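Local structure of enoyl-CoA hydratase (Mycobacterium thermoresistibile, 3T3W) at residues A43-L48 and G80-G85; E51-W56 and S110-N115; F97-E102 and S247-H252; R127-G132 and S151-L156. The protein probably hydrates enoyl-CoA thioesters in lipid metabolism, as a crotonase-like lyase. All coordinates share one frame; numbering follows the deposited sequence.

Contact 1. Residues A43-L48 and G80-G85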
loop_
_atom_site.group_PDB
_atom_site.type_symbol
_atom_site.label_atom_id
_atom_site.label_comp_id
_atom_site.label_asym_id
_atom_site.label_seq_id
_atom_site.Cartn_x
_atom_site.Cartn_y
_atom_site.Cartn_z
ATOM N N ALA F 43 23.824 17.620 -22.023
ATOM C CA ALA F 43 22.540 18.230 -21.738
ATOM C C ALA F 43 21.519 17.625 -22.671
ATOM O O ALA F 43 21.813 17.365 -23.856
ATOM C CB ALA F 43 22.621 19.752 -21.919
ATOM N N GLN F 44 20.311 17.408 -22.151
ATOM C CA GLN F 44 19.289 16.644 -22.864
ATOM C C GLN F 44 18.213 17.546 -23.450
ATOM O O GLN F 44 17.419 18.110 -22.706
ATOM C CB GLN F 44 18.620 15.686 -21.894
ATOM C CG GLN F 44 19.592 14.790 -21.124
ATOM C CD GLN F 44 18.908 14.236 -19.887
ATOM O OE1 GLN F 44 17.705 13.954 -19.905
ATOM N NE2 GLN F 44 19.659 14.148 -18.781
ATOM N N ASN F 45 18.174 17.678 -24.771
ATOM C CA ASN F 45 17.064 18.343 -25.435
ATOM C C ASN F 45 16.045 17.295 -25.869
ATOM O O ASN F 45 16.296 16.097 -25.729
ATOM C CB ASN F 45 17.555 19.245 -26.595
ATOM C CG ASN F 45 18.305 18.505 -27.694
ATOM O OD1 ASN F 45 18.280 17.259 -27.791
ATOM N ND2 ASN F 45 18.975 19.284 -28.549
ATOM N N PRO F 46 14.864 17.722 -26.330
ATOM C CA PRO F 46 13.872 16.698 -26.708
ATOM C C PRO F 46 14.329 15.694 -27.760
ATOM O O PRO F 46 14.010 14.470 -27.628
ATOM C CB PRO F 46 12.671 17.541 -27.147
ATOM C CG PRO F 46 12.778 18.779 -26.310
ATOM C CD PRO F 46 14.257 19.070 -26.300
ATOM N N GLU F 47 15.078 16.148 -28.776
ATOM C CA GLU F 47 15.576 15.254 -29.796
ATOM C C GLU F 47 16.524 14.212 -29.192
ATOM O O GLU F 47 16.438 13.028 -29.522
ATOM C CB GLU F 47 16.264 15.981 -30.952
ATOM C CG GLU F 47 16.787 14.996 -32.013
ATOM C CD GLU F 47 17.476 15.661 -33.190
ATOM O OE1 GLU F 47 17.358 16.913 -33.309
ATOM O OE2 GLU F 47 18.094 14.888 -33.992
ATOM N N LEU F 48 17.455 14.634 -28.326
ATOM C CA LEU F 48 18.334 13.654 -27.696
ATOM C C LEU F 48 17.527 12.563 -26.972
ATOM O O LEU F 48 17.810 11.392 -27.067
ATOM C CB LEU F 48 19.318 14.347 -26.743
ATOM C CG LEU F 48 20.368 13.451 -26.072
ATOM C CD1 LEU F 48 21.657 14.238 -25.792
ATOM C CD2 LEU F 48 19.807 12.790 -24.807
ATOM N N GLY F 80 22.047 17.482 -17.265
ATOM C CA GLY F 80 20.573 17.512 -17.092
ATOM C C GLY F 80 19.817 18.008 -18.308
ATOM O O GLY F 80 20.304 17.922 -19.441
ATOM N N HIS F 81 18.632 18.548 -18.071
ATOM C CA HIS F 81 17.762 18.963 -19.164
ATOM C C HIS F 81 18.229 20.279 -19.746
ATOM O O HIS F 81 18.628 21.184 -19.012
ATOM C CB HIS F 81 16.336 19.119 -18.671
ATOM C CG HIS F 81 15.728 17.831 -18.156
ATOM N ND1 HIS F 81 14.814 17.793 -17.132
ATOM C CD2 HIS F 81 15.958 16.514 -18.537
ATOM C CE1 HIS F 81 14.476 16.490 -16.906
ATOM N NE2 HIS F 81 15.188 15.708 -17.747
ATOM N N ASP F 82 18.174 20.392 -21.058
ATOM C CA ASP F 82 18.714 21.555 -21.787
ATOM C C ASP F 82 17.694 22.682 -21.620
ATOM O O ASP F 82 16.533 22.511 -21.947
ATOM C CB ASP F 82 18.934 21.127 -23.259
ATOM C CG ASP F 82 19.598 22.170 -24.128
ATOM O OD1 ASP F 82 19.661 23.359 -23.768
ATOM O OD2 ASP F 82 20.031 21.781 -25.231
ATOM N N LEU F 83 18.121 23.789 -21.005
ATOM C CA LEU F 83 17.252 24.952 -20.762
ATOM C C LEU F 83 16.894 25.681 -22.062
ATOM O O LEU F 83 15.754 26.078 -22.266
ATOM C CB LEU F 83 17.951 25.930 -19.802
ATOM N N ARG F 84 17.884 25.852 -22.933
ATOM C CA ARG F 84 17.681 26.462 -24.251
ATOM C C ARG F 84 17.417 25.349 -25.251
ATOM O O ARG F 84 18.270 25.035 -26.085
ATOM C CB ARG F 84 18.906 27.282 -24.660
ATOM N N GLY F 85 16.241 24.730 -25.131
ATOM C CA GLY F 85 15.807 23.627 -26.008
ATOM C C GLY F 85 14.357 23.263 -25.702
ATOM O O GLY F 85 13.530 23.076 -26.604
HETATM O O HOH W 1 15.365 13.073 -18.684
HETATM O O HOH W 2 18.835 22.298 -28.062
#
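A single beta bridge, Gln44 to His81, joins two loops of the crotonase fold: the lead-in to helix 46-61 and the loop after strand 67-72 that, as in relatives, probably supplies one backbone N-H of the oxyanion hole, that of His81. Gln44 N donates to Gly80 O (2.8 Å), and Asp82 N returns a bond to Gln44 O (2.9 Å), coming from well above that carbonyl's plane. Gly80 O also receives a CA-H...O contact from Ala43 CA. The Gln44 side chain runs over Gly80 O and extends beyond CG, ending with OE1 3.4 Å from His81 CD2, at the edge of the imidazole. Amide and ring planes are 86° apart. A water donates to Gln44 OE1 and hydrogen-bonds His81 NE2, while Gln44 NE2 is held by Ser78 OG and Gly131 O; the imidazole stacks on Tyr106. Asp82 CB packs against Gln44 O, and Asp82 OD2 forms a salt bridge with Arg37. Asn45 is the N-cap of helix 46-61, its OD1 accepting from Leu48 N at 2.8 Å. A second water closes the far end, accepting from Asn45 ND2 and donating to Asp82 OD2, 3.1 Å from each.

Contact 2. Residues E51-W56 and S110-N115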
loop_
_atom_site.group_PDB
_atom_site.type_symbol
_atom_site.label_atom_id
_atom_site.label_comp_id
_atom_site.label_asym_id
_atom_site.label_seq_id
_atom_site.Cartn_x
_atom_site.Cartn_y
_atom_site.Cartn_z
ATOM N N GLU F 51 15.895 10.175 -29.345
ATOM C CA GLU F 51 16.887 9.300 -29.931
ATOM C C GLU F 51 17.346 8.228 -28.917
ATOM O O GLU F 51 17.562 7.040 -29.253
ATOM C CB GLU F 51 18.053 10.161 -30.448
ATOM C CG GLU F 51 19.017 9.447 -31.316
ATOM C CD GLU F 51 20.152 10.316 -31.891
ATOM O OE1 GLU F 51 20.106 11.559 -31.768
ATOM O OE2 GLU F 51 21.097 9.696 -32.450
ATOM N N LEU F 52 17.481 8.656 -27.666
ATOM C CA LEU F 52 17.868 7.741 -26.589
ATOM C C LEU F 52 16.767 6.706 -26.375
ATOM O O LEU F 52 17.032 5.493 -26.223
ATOM C CB LEU F 52 18.090 8.541 -25.290
ATOM C CG LEU F 52 18.449 7.774 -24.006
ATOM C CD1 LEU F 52 19.658 6.831 -24.259
ATOM C CD2 LEU F 52 18.758 8.692 -22.806
ATOM N N ASP F 53 15.509 7.162 -26.366
ATOM C CA ASP F 53 14.381 6.223 -26.256
ATOM C C ASP F 53 14.368 5.181 -27.385
ATOM O O ASP F 53 14.135 3.966 -27.162
ATOM C CB ASP F 53 13.052 6.972 -26.229
ATOM C CG ASP F 53 11.890 6.056 -25.927
ATOM O OD1 ASP F 53 11.891 5.318 -24.905
ATOM O OD2 ASP F 53 10.979 6.045 -26.753
ATOM N N ALA F 54 14.665 5.632 -28.600
ATOM C CA ALA F 54 14.717 4.727 -29.737
ATOM C C ALA F 54 15.805 3.665 -29.566
ATOM O O ALA F 54 15.626 2.515 -29.961
ATOM C CB ALA F 54 14.917 5.513 -31.056
ATOM N N ALA F 55 16.953 4.068 -29.004
ATOM C CA ALA F 55 18.087 3.180 -28.748
ATOM C C ALA F 55 17.700 2.112 -27.697
ATOM O O ALA F 55 17.997 0.922 -27.854
ATOM C CB ALA F 55 19.303 4.000 -28.251
ATOM N N TRP F 56 17.034 2.522 -26.618
ATOM C CA TRP F 56 16.552 1.552 -25.634
ATOM C C TRP F 56 15.603 0.554 -26.266
ATOM O O TRP F 56 15.684 -0.647 -26.010
ATOM C CB TRP F 56 15.827 2.263 -24.510
ATOM C CG TRP F 56 16.713 2.774 -23.411
ATOM C CD1 TRP F 56 17.268 4.030 -23.266
ATOM C CD2 TRP F 56 17.085 2.037 -22.188
ATOM N NE1 TRP F 56 17.969 4.117 -22.082
ATOM C CE2 TRP F 56 17.878 2.937 -21.386
ATOM C CE3 TRP F 56 16.840 0.755 -21.724
ATOM C CZ2 TRP F 56 18.402 2.557 -20.155
ATOM C CZ3 TRP F 56 17.351 0.374 -20.482
ATOM C CH2 TRP F 56 18.126 1.248 -19.715
ATOM N N SER F 110 11.389 7.452 -18.867
ATOM C CA SER F 110 12.231 6.905 -17.806
ATOM C C SER F 110 11.588 5.622 -17.241
ATOM O O SER F 110 12.290 4.639 -16.986
ATOM C CB SER F 110 12.520 7.934 -16.722
ATOM O OG SER F 110 13.460 8.920 -17.129
ATOM N N LEU F 111 10.264 5.611 -17.068
ATOM C CA LEU F 111 9.585 4.384 -16.629
ATOM C C LEU F 111 9.687 3.243 -17.649
ATOM O O LEU F 111 9.913 2.097 -17.270
ATOM C CB LEU F 111 8.121 4.672 -16.247
ATOM C CG LEU F 111 7.938 5.280 -14.863
ATOM C CD1 LEU F 111 6.477 5.764 -14.720
ATOM C CD2 LEU F 111 8.291 4.286 -13.740
ATOM N N ARG F 112 9.581 3.564 -18.931
ATOM C CA ARG F 112 9.711 2.577 -19.954
ATOM C C ARG F 112 11.102 1.941 -19.911
ATOM O O ARG F 112 11.222 0.708 -19.968
ATOM C CB ARG F 112 9.477 3.196 -21.339
ATOM C CG ARG F 112 9.684 2.167 -22.403
ATOM C CD ARG F 112 8.907 2.465 -23.636
ATOM N NE ARG F 112 9.185 3.734 -24.271
ATOM C CZ ARG F 112 8.304 4.729 -24.394
ATOM N NH1 ARG F 112 8.611 5.814 -25.096
ATOM N NH2 ARG F 112 7.110 4.659 -23.817
ATOM N N TRP F 113 12.146 2.749 -19.741
ATOM C CA TRP F 113 13.509 2.176 -19.663
ATOM C C TRP F 113 13.684 1.289 -18.428
ATOM O O TRP F 113 14.289 0.197 -18.499
ATOM C CB TRP F 113 14.532 3.284 -19.647
ATOM C CG TRP F 113 14.387 4.225 -20.805
ATOM C CD1 TRP F 113 13.832 3.985 -22.063
ATOM C CD2 TRP F 113 14.785 5.628 -20.813
ATOM N NE1 TRP F 113 13.866 5.144 -22.839
ATOM C CE2 TRP F 113 14.450 6.155 -22.134
ATOM C CE3 TRP F 113 15.365 6.465 -19.869
ATOM C CZ2 TRP F 113 14.678 7.488 -22.470
ATOM C CZ3 TRP F 113 15.595 7.797 -20.214
ATOM C CH2 TRP F 113 15.260 8.293 -21.497
ATOM N N ARG F 114 13.155 1.760 -17.305
ATOM C CA ARG F 114 13.146 1.017 -16.065
ATOM C C ARG F 114 12.610 -0.398 -16.266
ATOM O O ARG F 114 13.129 -1.352 -15.651
ATOM C CB ARG F 114 12.351 1.783 -14.993
ATOM C CG ARG F 114 12.363 1.174 -13.598
ATOM C CD ARG F 114 11.111 0.353 -13.326
ATOM N NE ARG F 114 11.010 0.025 -11.895
ATOM C CZ ARG F 114 10.005 -0.671 -11.359
ATOM N NH1 ARG F 114 9.027 -1.152 -12.140
ATOM N NH2 ARG F 114 10.004 -0.873 -10.037
ATOM N N ASN F 115 11.566 -0.523 -17.081
ATOM C CA ASN F 115 10.843 -1.779 -17.266
ATOM C C ASN F 115 11.332 -2.662 -18.409
ATOM O O ASN F 115 10.797 -3.768 -18.620
ATOM C CB ASN F 115 9.342 -1.486 -17.393
ATOM C CG ASN F 115 8.750 -1.023 -16.076
ATOM O OD1 ASN F 115 8.995 -1.664 -15.036
ATOM N ND2 ASN F 115 7.958 0.067 -16.103
#
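Trp113 lays one face of its indole on Trp56, and its other face meets the backbone N of Ser110, offset toward the rim. The two five-membered rings stack face to face, centroids 3.7 Å apart and planes at 8°, with Trp113 CD1 3.4 Å from Trp56 CG. The same face of Trp56 takes a CH-pi contact from Trp113 CB, 3.7 Å from the centroid of the six-membered ring and almost on its normal; Leu52 O lies at the Trp56 edge. At the Trp113 edge, NE1 donates to Asp53 OD1 (2.9 Å), which uses its anti lone pair. Leu52 CD2 comes in obliquely, 3.8 Å from Trp113 CH2. Asp53 OD1 uses its syn lone pair for Arg112 NE (3.2 Å), so two donors grip it. Arg112 NH1 reaches OD2 (2.9 Å) from above the carboxylate plane, completing a side-on, two-nitrogen salt bridge. The arginine chain is bent at chi3 (59°), and its NH2 has a second carboxylate in Glu108. Helices 46-61 and 95-115 run nearly parallel here, 20° apart with axes 10.6 Å from each other. Leu52 also touches strands 22-27 and 30-35, which makes this buried helix pair part of the helical layer packed on the larger sheet of the crotonase fold.

Contact 3. Residues F97-E102 and S247-H252. With ZN (zinc ion), chain T.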
loop_
_atom_site.group_PDB
_atom_site.type_symbol
_atom_site.label_atom_id
_atom_site.label_comp_id
_atom_site.label_asym_id
_atom_site.label_seq_id
_atom_site.Cartn_x
_atom_site.Cartn_y
_atom_site.Cartn_z
ATOM N N PHE F 97 0.522 22.367 -21.203
ATOM C CA PHE F 97 1.543 22.125 -22.216
ATOM C C PHE F 97 2.809 21.553 -21.579
ATOM O O PHE F 97 3.350 20.548 -22.044
ATOM C CB PHE F 97 1.822 23.427 -22.986
ATOM C CG PHE F 97 2.882 23.285 -24.051
ATOM C CD1 PHE F 97 2.519 23.055 -25.368
ATOM C CD2 PHE F 97 4.215 23.432 -23.734
ATOM C CE1 PHE F 97 3.484 22.961 -26.378
ATOM C CE2 PHE F 97 5.202 23.305 -24.724
ATOM C CZ PHE F 97 4.827 23.070 -26.044
ATOM N N ILE F 98 3.261 22.164 -20.479
ATOM C CA ILE F 98 4.447 21.690 -19.768
ATOM C C ILE F 98 4.191 20.282 -19.199
ATOM O O ILE F 98 5.025 19.380 -19.326
ATOM C CB ILE F 98 4.850 22.625 -18.603
ATOM C CG1 ILE F 98 5.318 23.982 -19.144
ATOM C CG2 ILE F 98 5.963 21.991 -17.783
ATOM C CD1 ILE F 98 5.079 25.080 -18.148
ATOM N N TYR F 99 3.016 20.100 -18.601
ATOM C CA TYR F 99 2.618 18.815 -18.018
ATOM C C TYR F 99 2.642 17.711 -19.079
ATOM O O TYR F 99 3.204 16.641 -18.851
ATOM C CB TYR F 99 1.199 18.949 -17.408
ATOM C CG TYR F 99 0.772 17.823 -16.478
ATOM C CD1 TYR F 99 0.722 18.019 -15.101
ATOM C CD2 TYR F 99 0.400 16.565 -16.973
ATOM C CE1 TYR F 99 0.402 16.987 -14.256
ATOM C CE2 TYR F 99 0.071 15.520 -16.122
ATOM C CZ TYR F 99 0.047 15.745 -14.776
ATOM O OH TYR F 99 -0.292 14.724 -13.933
ATOM N N ALA F 100 2.035 17.972 -20.250
ATOM C CA ALA F 100 1.966 16.997 -21.303
ATOM C C ALA F 100 3.366 16.627 -21.774
ATOM O O ALA F 100 3.684 15.433 -21.934
ATOM C CB ALA F 100 1.144 17.538 -22.479
ATOM N N HIS F 101 4.208 17.621 -22.057
ATOM C CA HIS F 101 5.510 17.302 -22.631
ATOM C C HIS F 101 6.427 16.610 -21.621
ATOM O O HIS F 101 7.159 15.663 -21.968
ATOM C CB HIS F 101 6.109 18.564 -23.215
ATOM C CG HIS F 101 5.566 18.902 -24.579
ATOM N ND1 HIS F 101 4.487 19.704 -24.763
ATOM C CD2 HIS F 101 5.932 18.447 -25.837
ATOM C CE1 HIS F 101 4.221 19.783 -26.097
ATOM N NE2 HIS F 101 5.101 19.037 -26.740
ATOM N N GLU F 102 6.394 17.042 -20.372
ATOM C CA GLU F 102 7.243 16.415 -19.356
ATOM C C GLU F 102 6.717 15.016 -19.033
ATOM O O GLU F 102 7.509 14.098 -18.741
ATOM C CB GLU F 102 7.283 17.269 -18.087
ATOM C CG GLU F 102 8.021 18.606 -18.272
ATOM C CD GLU F 102 8.569 19.190 -16.974
ATOM O OE1 GLU F 102 9.522 20.039 -17.079
ATOM O OE2 GLU F 102 8.092 18.820 -15.866
ATOM N N SER F 247 2.665 10.155 -7.996
ATOM C CA SER F 247 2.311 11.176 -7.029
ATOM C C SER F 247 3.265 12.355 -7.081
ATOM O O SER F 247 2.825 13.535 -7.101
ATOM C CB SER F 247 2.259 10.582 -5.621
ATOM O OG SER F 247 1.555 11.416 -4.740
ATOM N N VAL F 248 4.567 12.073 -7.102
ATOM C CA VAL F 248 5.542 13.145 -7.037
ATOM C C VAL F 248 5.578 13.928 -8.344
ATOM O O VAL F 248 5.833 15.130 -8.348
ATOM C CB VAL F 248 6.944 12.650 -6.584
ATOM C CG1 VAL F 248 7.899 13.838 -6.514
ATOM C CG2 VAL F 248 6.827 11.982 -5.196
ATOM N N PHE F 249 5.231 13.296 -9.452
ATOM C CA PHE F 249 5.146 14.028 -10.717
ATOM C C PHE F 249 4.182 15.211 -10.590
ATOM O O PHE F 249 4.512 16.325 -10.973
ATOM C CB PHE F 249 4.768 13.112 -11.885
ATOM C CG PHE F 249 4.739 13.823 -13.199
ATOM C CD1 PHE F 249 5.909 14.166 -13.829
ATOM C CD2 PHE F 249 3.550 14.208 -13.769
ATOM C CE1 PHE F 249 5.902 14.811 -15.048
ATOM C CE2 PHE F 249 3.532 14.885 -15.014
ATOM C CZ PHE F 249 4.732 15.168 -15.639
ATOM N N ASP F 250 3.023 14.995 -9.982
ATOM C CA ASP F 250 2.107 16.097 -9.752
ATOM C C ASP F 250 2.673 17.154 -8.775
ATOM O O ASP F 250 2.474 18.357 -8.996
ATOM C CB ASP F 250 0.724 15.618 -9.287
ATOM C CG ASP F 250 0.045 14.777 -10.364
ATOM O OD1 ASP F 250 -0.162 15.356 -11.484
ATOM O OD2 ASP F 250 -0.204 13.552 -10.124
ATOM N N ILE F 251 3.363 16.714 -7.730
ATOM C CA ILE F 251 4.042 17.670 -6.821
ATOM C C ILE F 251 5.038 18.563 -7.623
ATOM O O ILE F 251 5.076 19.787 -7.473
ATOM C CB ILE F 251 4.718 16.917 -5.664
ATOM C CG1 ILE F 251 3.663 16.249 -4.777
ATOM C CG2 ILE F 251 5.683 17.845 -4.860
ATOM C CD1 ILE F 251 4.170 15.198 -3.777
ATOM N N HIS F 252 5.840 17.928 -8.466
ATOM C CA HIS F 252 6.770 18.615 -9.350
ATOM C C HIS F 252 6.037 19.633 -10.208
ATOM O O HIS F 252 6.458 20.800 -10.311
ATOM C CB HIS F 252 7.516 17.584 -10.157
ATOM C CG HIS F 252 8.459 18.180 -11.177
ATOM N ND1 HIS F 252 9.794 18.254 -10.973
ATOM C CD2 HIS F 252 8.215 18.724 -12.439
ATOM C CE1 HIS F 252 10.375 18.849 -12.044
ATOM N NE2 HIS F 252 9.418 19.152 -12.936
HETATM ZN ZN ZN T . 9.661 19.837 -14.876
HETATM O O HOH W 3 11.499 20.799 -14.472
#
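Glu102 and His252 meet at a zinc ion, whose site takes two ligands one helical turn apart, His252 and His256, in an HxxxH motif on helix 241-263. Glu102, on helix 95-115, binds with both carboxylate oxygens, OE1 at 2.2 Å and OE2 at 2.1 Å from the metal. His252 NE2 binds at 2.1 Å, and a water at the same distance lies in the plane of its ring. Glu163 and His256 complete the shell. Glu102 OE2 and His252 NE2 come within 3.2 Å of each other because they share the zinc, and the carboxylate is turned 43° from the imidazole. One step out, Gln253 NE2 donates to Glu102 OE2, and His252 ND1 bonds to Gly161 O, which would fix the rotation of the ring and keep its NE2 lone pair on the metal. Beside the zinc site Phe249 packs between the two helices, its CZ near Glu102 CB and Phe249 CE2 directed at the face of Tyr99, 3.6 Å from Tyr99 CZ. This T-shaped pair has planes at 79°. Tyr99 CG, anti to the backbone N (chi1 -166°), is set toward helix 241-263, and the residue's other contacts lead to the subunit interface: Phe223 of a second subunit meets its ring edge-to-face, and Arg230 of that subunit forms a salt bridge with Asp250 OD2. The other oxygen, Asp250 OD1, accepts from Tyr99 OH at 2.5 Å, on its syn side.

Contact 4. Residues R127-G132 and S151-L156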
loop_
_atom_site.group_PDB
_atom_site.type_symbol
_atom_site.label_atom_id
_atom_site.label_comp_id
_atom_site.label_asym_id
_atom_site.label_seq_id
_atom_site.Cartn_x
_atom_site.Cartn_y
_atom_site.Cartn_z
ATOM N N ARG F 127 29.976 14.902 -13.598
ATOM C CA ARG F 127 28.696 15.424 -13.103
ATOM C C ARG F 127 27.501 14.691 -13.657
ATOM O O ARG F 127 27.382 14.456 -14.880
ATOM C CB ARG F 127 28.558 16.897 -13.463
ATOM C CG ARG F 127 29.618 17.752 -12.812
ATOM C CD ARG F 127 29.140 18.059 -11.425
ATOM N NE ARG F 127 30.011 18.985 -10.700
ATOM C CZ ARG F 127 29.665 19.520 -9.533
ATOM N NH1 ARG F 127 28.471 19.256 -8.999
ATOM N NH2 ARG F 127 30.514 20.351 -8.922
ATOM N N CYS F 128 26.591 14.380 -12.733
ATOM C CA CYS F 128 25.291 13.835 -13.064
ATOM C C CYS F 128 24.340 14.717 -12.256
ATOM O O CYS F 128 24.246 14.560 -11.038
ATOM C CB CYS F 128 25.157 12.376 -12.653
ATOM S SG CYS F 128 23.508 11.728 -13.009
ATOM N N ILE F 129 23.733 15.667 -12.946
ATOM C CA ILE F 129 22.921 16.737 -12.310
ATOM C C ILE F 129 21.468 16.639 -12.742
ATOM O O ILE F 129 21.165 16.627 -13.926
ATOM C CB ILE F 129 23.422 18.132 -12.734
ATOM C CG1 ILE F 129 24.909 18.316 -12.347
ATOM C CG2 ILE F 129 22.606 19.240 -12.062
ATOM C CD1 ILE F 129 25.565 19.544 -12.983
ATOM N N SER F 130 20.574 16.635 -11.767
ATOM C CA SER F 130 19.145 16.766 -11.962
ATOM C C SER F 130 18.577 15.809 -13.022
ATOM O O SER F 130 18.493 14.607 -12.784
ATOM C CB SER F 130 18.824 18.225 -12.219
ATOM O OG SER F 130 18.958 19.050 -11.055
ATOM N N GLY F 131 18.221 16.307 -14.196
ATOM C CA GLY F 131 17.743 15.396 -15.259
ATOM C C GLY F 131 18.698 14.259 -15.618
ATOM O O GLY F 131 18.273 13.255 -16.167
ATOM N N GLY F 132 19.996 14.400 -15.391
ATOM C CA GLY F 132 20.932 13.269 -15.515
ATOM C C GLY F 132 20.483 12.002 -14.755
ATOM O O GLY F 132 20.685 10.848 -15.202
ATOM N N SER F 151 23.850 15.281 -8.066
ATOM C CA SER F 151 23.120 16.366 -7.390
ATOM C C SER F 151 21.764 16.592 -8.052
ATOM O O SER F 151 21.559 16.168 -9.188
ATOM C CB SER F 151 23.965 17.676 -7.404
ATOM O OG SER F 151 24.089 18.179 -8.742
ATOM N N ASP F 152 20.863 17.236 -7.317
ATOM C CA ASP F 152 19.635 17.752 -7.897
ATOM C C ASP F 152 19.309 19.088 -7.253
ATOM O O ASP F 152 18.524 19.113 -6.314
ATOM C CB ASP F 152 18.485 16.777 -7.731
ATOM C CG ASP F 152 17.223 17.245 -8.407
ATOM O OD1 ASP F 152 17.285 18.304 -9.125
ATOM O OD2 ASP F 152 16.173 16.592 -8.168
ATOM N N PRO F 153 19.896 20.189 -7.782
ATOM C CA PRO F 153 19.671 21.522 -7.223
ATOM C C PRO F 153 18.452 22.290 -7.751
ATOM O O PRO F 153 18.446 23.557 -7.698
ATOM C CB PRO F 153 20.961 22.254 -7.572
ATOM C CG PRO F 153 21.435 21.625 -8.817
ATOM C CD PRO F 153 21.003 20.182 -8.762
ATOM N N VAL F 154 17.414 21.598 -8.219
ATOM C CA VAL F 154 16.270 22.318 -8.835
ATOM C C VAL F 154 15.410 23.095 -7.878
ATOM O O VAL F 154 14.636 23.924 -8.325
ATOM C CB VAL F 154 15.319 21.433 -9.702
ATOM C CG1 VAL F 154 16.031 20.964 -10.945
ATOM C CG2 VAL F 154 14.696 20.305 -8.899
ATOM N N VAL F 155 15.580 22.917 -6.553
ATOM C CA VAL F 155 14.850 23.766 -5.587
ATOM C C VAL F 155 15.171 25.248 -5.847
ATOM O O VAL F 155 14.276 26.122 -5.718
ATOM C CB VAL F 155 15.103 23.332 -4.110
ATOM C CG1 VAL F 155 14.776 24.446 -3.107
ATOM C CG2 VAL F 155 14.297 22.049 -3.774
ATOM N N LEU F 156 16.410 25.526 -6.255
ATOM C CA LEU F 156 16.799 26.881 -6.669
ATOM C C LEU F 156 15.907 27.482 -7.765
ATOM O O LEU F 156 15.743 28.722 -7.835
ATOM C CB LEU F 156 18.243 26.885 -7.180
ATOM C CG LEU F 156 19.331 26.944 -6.136
ATOM C CD1 LEU F 156 20.648 26.516 -6.788
ATOM C CD2 LEU F 156 19.434 28.348 -5.555
HETATM O O HOH W 4 26.593 17.092 -9.384
#
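Ser130 reaches across to Asp152, Pro153 and Val154 with a side chain of two atoms. Its CB lies 3.5 Å from Asp152 OD1 and also touches Val154 CG1. OG, anti to the carbonyl carbon (chi1 -72°), donates to Asp152 OD1 at 2.7 Å, on the anti side and out of the carboxylate plane. The hydroxyl oxygen is also packed against carbon, 3.3 Å from Pro153 CD and 3.5 Å from Val154 CG1. Asp152 OD2 accepts from His167 NE2 and Val162 N, so both oxygens of this buried carboxylate have partners. Next to Ser130 the backbones pair as parallel strands: Ser151 N donates to Cys128 O, and Ser130 N to Ser151 O (2.8 Å, nearly straight). On one face of this sheet Ile129 CG1 and CG2 both pack against Ser151 OG, and CG2 continues to Pro153 CD at 3.8 Å. A water accepts from Arg127 NH1 and hydrogen-bonds Ser151 OG. Beyond the strand, Ser130 and Gly131 form the corner of a type II' turn, closed by Gly132 N to Ile129 O (2.9 Å). That turn leads into helix 133-136; in crotonase-like enzymes the equivalent strand-turn-helix presents a backbone N-H, here probably that of Gly131, to the oxyanion hole.

How the contacts relate
Contacts 1 and 4 bring together the loop and the turn that probably form the oxyanion hole: His81 N and Gly131 N are 4.5 Å apart, and Gln44 NE2 probably hydrogen-bonds Gly131 O at 3.1 Å. The zinc of contact 3 sits close by, about 6 Å from the side chain of His81 and about 8 Å from that of Val154, so the metal lies beside the presumed active site. Contact 2 stands back from it; its centre is about 20 Å from that of contact 4, across the chain's centre. Two helices link three of the contacts: 46-61 serves contacts 1 and 2, and 95-115 serves contacts 2 and 3. Contacts 3 and 4 both touch the third subunit.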